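Local coordinates for putative beta-glucosidase (PDB 5WAB), which hydrolyses beta-glucosidic linkages as a family 3 glycoside hydrolase, and probably also removes terminal arabinopyranosyl units from a ginsenoside, at residues A332-I337 with V403-L408. Numbering follows the deposited sequence.
Sequences AKIAVI and VVLMFL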
ATOM      1  N   ALA A 332     -18.394  32.230  -0.725  1.00 54.48           N
ATOM      2  CA  ALA A 332     -19.717  31.687  -0.971  1.00 52.59           C
ATOM      3  C   ALA A 332     -20.394  31.291   0.333  1.00 52.37           C
ATOM      4  O   ALA A 332     -19.750  31.120   1.372  1.00 52.62           O
ATOM      5  CB  ALA A 332     -19.632  30.476  -1.899  1.00 49.41           C
ATOM      6  N   LYS A 333     -21.716  31.149   0.268  1.00 59.37           N
ATOM      7  CA  LYS A 333     -22.501  30.696   1.413  1.00 58.72           C
ATOM      8  C   LYS A 333     -22.473  29.173   1.445  1.00 53.62           C
ATOM      9  O   LYS A 333     -23.092  28.508   0.603  1.00 51.75           O
ATOM     10  CB  LYS A 333     -23.930  31.240   1.341  1.00 62.40           C
ATOM     11  CG  LYS A 333     -24.784  30.991   2.583  1.00 64.49           C
ATOM     12  CD  LYS A 333     -26.147  31.637   2.440  1.00 67.91           C
ATOM     13  CE  LYS A 333     -26.930  31.584   3.740  1.00 68.40           C
ATOM     14  NZ  LYS A 333     -27.187  30.188   4.227  1.00 65.80           N
ATOM     15  N   ILE A 334     -21.752  28.619   2.417  1.00 51.68           N
ATOM     16  CA  ILE A 334     -21.447  27.197   2.451  1.00 47.85           C
ATOM     17  C   ILE A 334     -22.390  26.506   3.420  1.00 45.76           C
ATOM     18  O   ILE A 334     -22.683  27.028   4.507  1.00 40.95           O
ATOM     19  CB  ILE A 334     -19.976  26.968   2.847  1.00 46.98           C
ATOM     20  CG1 ILE A 334     -19.041  27.960   2.149  1.00 48.64           C
ATOM     21  CG2 ILE A 334     -19.551  25.542   2.519  1.00 44.87           C
ATOM     22  CD1 ILE A 334     -19.059  27.832   0.639  1.00 48.90           C
ATOM     23  N   ALA A 335     -22.882  25.347   3.021  1.00 42.76           N
ATOM     24  CA  ALA A 335     -23.632  24.463   3.900  1.00 40.48           C
ATOM     25  C   ALA A 335     -22.829  23.185   4.076  1.00 37.10           C
ATOM     26  O   ALA A 335     -22.653  22.422   3.121  1.00 35.47           O
ATOM     27  CB  ALA A 335     -25.010  24.156   3.333  1.00 37.23           C
ATOM     28  N   VAL A 336     -22.338  22.952   5.283  1.00 35.79           N
ATOM     29  CA  VAL A 336     -21.560  21.758   5.574  1.00 34.86           C
ATOM     30  C   VAL A 336     -22.488  20.766   6.261  1.00 34.38           C
ATOM     31  O   VAL A 336     -23.082  21.074   7.302  1.00 34.84           O
ATOM     32  CB  VAL A 336     -20.329  22.082   6.434  1.00 36.38           C
ATOM     33  CG1 VAL A 336     -19.608  20.805   6.818  1.00 34.78           C
ATOM     34  CG2 VAL A 336     -19.394  23.024   5.686  1.00 36.36           C
ATOM     35  N   ILE A 337     -22.636  19.584   5.662  1.00 33.51           N
ATOM     36  CA  ILE A 337     -23.544  18.550   6.146  1.00 34.01           C
ATOM     37  C   ILE A 337     -22.779  17.243   6.293  1.00 32.80           C
ATOM     38  O   ILE A 337     -21.978  16.880   5.426  1.00 32.11           O
ATOM     39  CB  ILE A 337     -24.761  18.366   5.211  1.00 34.14           C
ATOM     40  CG1 ILE A 337     -25.539  19.675   5.071  1.00 34.87           C
ATOM     41  CG2 ILE A 337     -25.686  17.274   5.723  1.00 32.92           C
ATOM     42  CD1 ILE A 337     -26.724  19.562   4.154  1.00 32.53           C
ATOM     43  N   VAL A 403     -23.180  26.470  -2.120  1.00 57.57           N
ATOM     44  CA  VAL A 403     -22.633  25.132  -2.291  1.00 54.30           C
ATOM     45  C   VAL A 403     -22.809  24.380  -0.979  1.00 51.27           C
ATOM     46  O   VAL A 403     -22.665  24.958   0.102  1.00 50.60           O
ATOM     47  CB  VAL A 403     -21.142  25.168  -2.697  1.00 52.52           C
ATOM     48  CG1 VAL A 403     -20.638  23.769  -3.021  1.00 49.87           C
ATOM     49  CG2 VAL A 403     -20.923  26.096  -3.881  1.00 54.71           C
ATOM     50  N   VAL A 404     -23.138  23.095  -1.074  1.00 48.76           N
ATOM     51  CA  VAL A 404     -23.254  22.227   0.090  1.00 45.25           C
ATOM     52  C   VAL A 404     -22.114  21.221   0.023  1.00 41.31           C
ATOM     53  O   VAL A 404     -21.978  20.485  -0.962  1.00 40.77           O
ATOM     54  CB  VAL A 404     -24.629  21.545   0.180  1.00 46.17           C
ATOM     55  CG1 VAL A 404     -25.040  20.971  -1.144  1.00 47.58           C
ATOM     56  CG2 VAL A 404     -24.617  20.463   1.253  1.00 44.63           C
ATOM     57  N   LEU A 405     -21.278  21.219   1.056  1.00 38.87           N
ATOM     58  CA  LEU A 405     -20.194  20.253   1.213  1.00 35.73           C
ATOM     59  C   LEU A 405     -20.694  19.147   2.135  1.00 34.78           C
ATOM     60  O   LEU A 405     -20.775  19.328   3.352  1.00 32.17           O
ATOM     61  CB  LEU A 405     -18.951  20.935   1.771  1.00 34.01           C
ATOM     62  CG  LEU A 405     -18.411  22.079   0.912  1.00 34.29           C
ATOM     63  CD1 LEU A 405     -17.202  22.739   1.560  1.00 34.03           C
ATOM     64  CD2 LEU A 405     -18.079  21.579  -0.487  1.00 34.52           C
ATOM     65  N   MET A 406     -21.044  18.004   1.551  1.00 34.17           N
ATOM     66  CA  MET A 406     -21.589  16.882   2.301  1.00 33.88           C
ATOM     67  C   MET A 406     -20.511  15.833   2.512  1.00 32.62           C
ATOM     68  O   MET A 406     -19.915  15.345   1.547  1.00 32.69           O
ATOM     69  CB  MET A 406     -22.776  16.256   1.579  1.00 35.80           C
ATOM     70  CG  MET A 406     -23.483  15.223   2.422  1.00 36.90           C
ATOM     71  SD  MET A 406     -25.028  14.745   1.666  1.00 39.53           S
ATOM     72  CE  MET A 406     -25.777  16.359   1.495  1.00 41.48           C
ATOM     73  N   PHE A 407     -20.282  15.474   3.772  1.00 32.04           N
ATOM     74  CA  PHE A 407     -19.217  14.546   4.145  1.00 30.63           C
ATOM     75  C   PHE A 407     -19.836  13.193   4.480  1.00 26.40           C
ATOM     76  O   PHE A 407     -20.535  13.051   5.489  1.00 26.90           O
ATOM     77  CB  PHE A 407     -18.411  15.106   5.313  1.00 31.26           C
ATOM     78  CG  PHE A 407     -17.532  16.264   4.933  1.00 31.32           C
ATOM     79  CD1 PHE A 407     -18.081  17.511   4.668  1.00 33.24           C
ATOM     80  CD2 PHE A 407     -16.163  16.111   4.841  1.00 29.70           C
ATOM     81  CE1 PHE A 407     -17.283  18.580   4.317  1.00 33.40           C
ATOM     82  CE2 PHE A 407     -15.354  17.180   4.491  1.00 31.34           C
ATOM     83  CZ  PHE A 407     -15.916  18.412   4.228  1.00 33.05           C
ATOM     84  N   LEU A 408     -19.584  12.208   3.629  1.00 25.60           N
ATOM     85  CA  LEU A 408     -20.136  10.870   3.764  1.00 25.26           C
ATOM     86  C   LEU A 408     -19.004   9.853   3.894  1.00 25.57           C
ATOM     87  O   LEU A 408     -17.819  10.179   3.760  1.00 24.01           O
ATOM     88  CB  LEU A 408     -21.022  10.549   2.563  1.00 27.41           C
ATOM     89  CG  LEU A 408     -22.025  11.654   2.233  1.00 29.04           C
ATOM     90  CD1 LEU A 408     -22.765  11.363   0.927  1.00 29.37           C
ATOM     91  CD2 LEU A 408     -22.996  11.844   3.393  1.00 28.32           C
TER
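Ile-337 O receives the amide N of Phe-407 at 2.8 Å, nearly along the C=O axis, and the same oxygen also takes a CA-H...O contact from Met-406 CA. Ala-335 O has a similar pair of partners, Leu-405 N at 2.8 Å and Val-404 CA, but its N-H bond is more bent. In the other direction, Ala-335 N and Ile-337 N bond to Val-403 O and Leu-405 O, each at 3.0 Å; the ladder begins with a weak bond from Val-403 N to Lys-333 O. This is the rung pattern of neighbouring parallel strands, whose axes diverge by only 16°.

On one face, chi1 of -42° puts CG1 of Ile-334 beside the backbone N and leaves CG2 anti to that N, where it meets Leu-405 CD1 at 3.8 Å, the two side chains crossing obliquely. Further along, CG1 of Val-336 approaches Phe-407 CE1 at 4.1 Å; from outside the pair, Phe-362 meets the ring and Ala-341 touches Val-336. On the opposite face, CD1 of Ile-337 is anti to CA (chi2 179°) and reaches Val-404 CG2 at 3.7 Å. Small Ala-335 suits the close approach of helix 388-399, whose Thr-397 and Ala-398 it touches; flexible Met-406, bent at its thioether, reaches Leu-434 and Val-437 of helix 428-438.

Strands 373-376 and 444-449 continue the sheet beyond 334-337 and 403-408 respectively, so this pair is interior to the mixed sheet of the family 3 C-terminal domain. Helix 388-399 leads into strand 403-409, in keeping with an alpha/beta layered fold. Val and Ile favour extended backbone; Leu-405 and Met-406 add apolar bulk. The sequence-independent backbone bonds supply cohesion, side-chain fit on both faces probably selects the register, and this hydrocarbon packing probably keeps water from the central bonds.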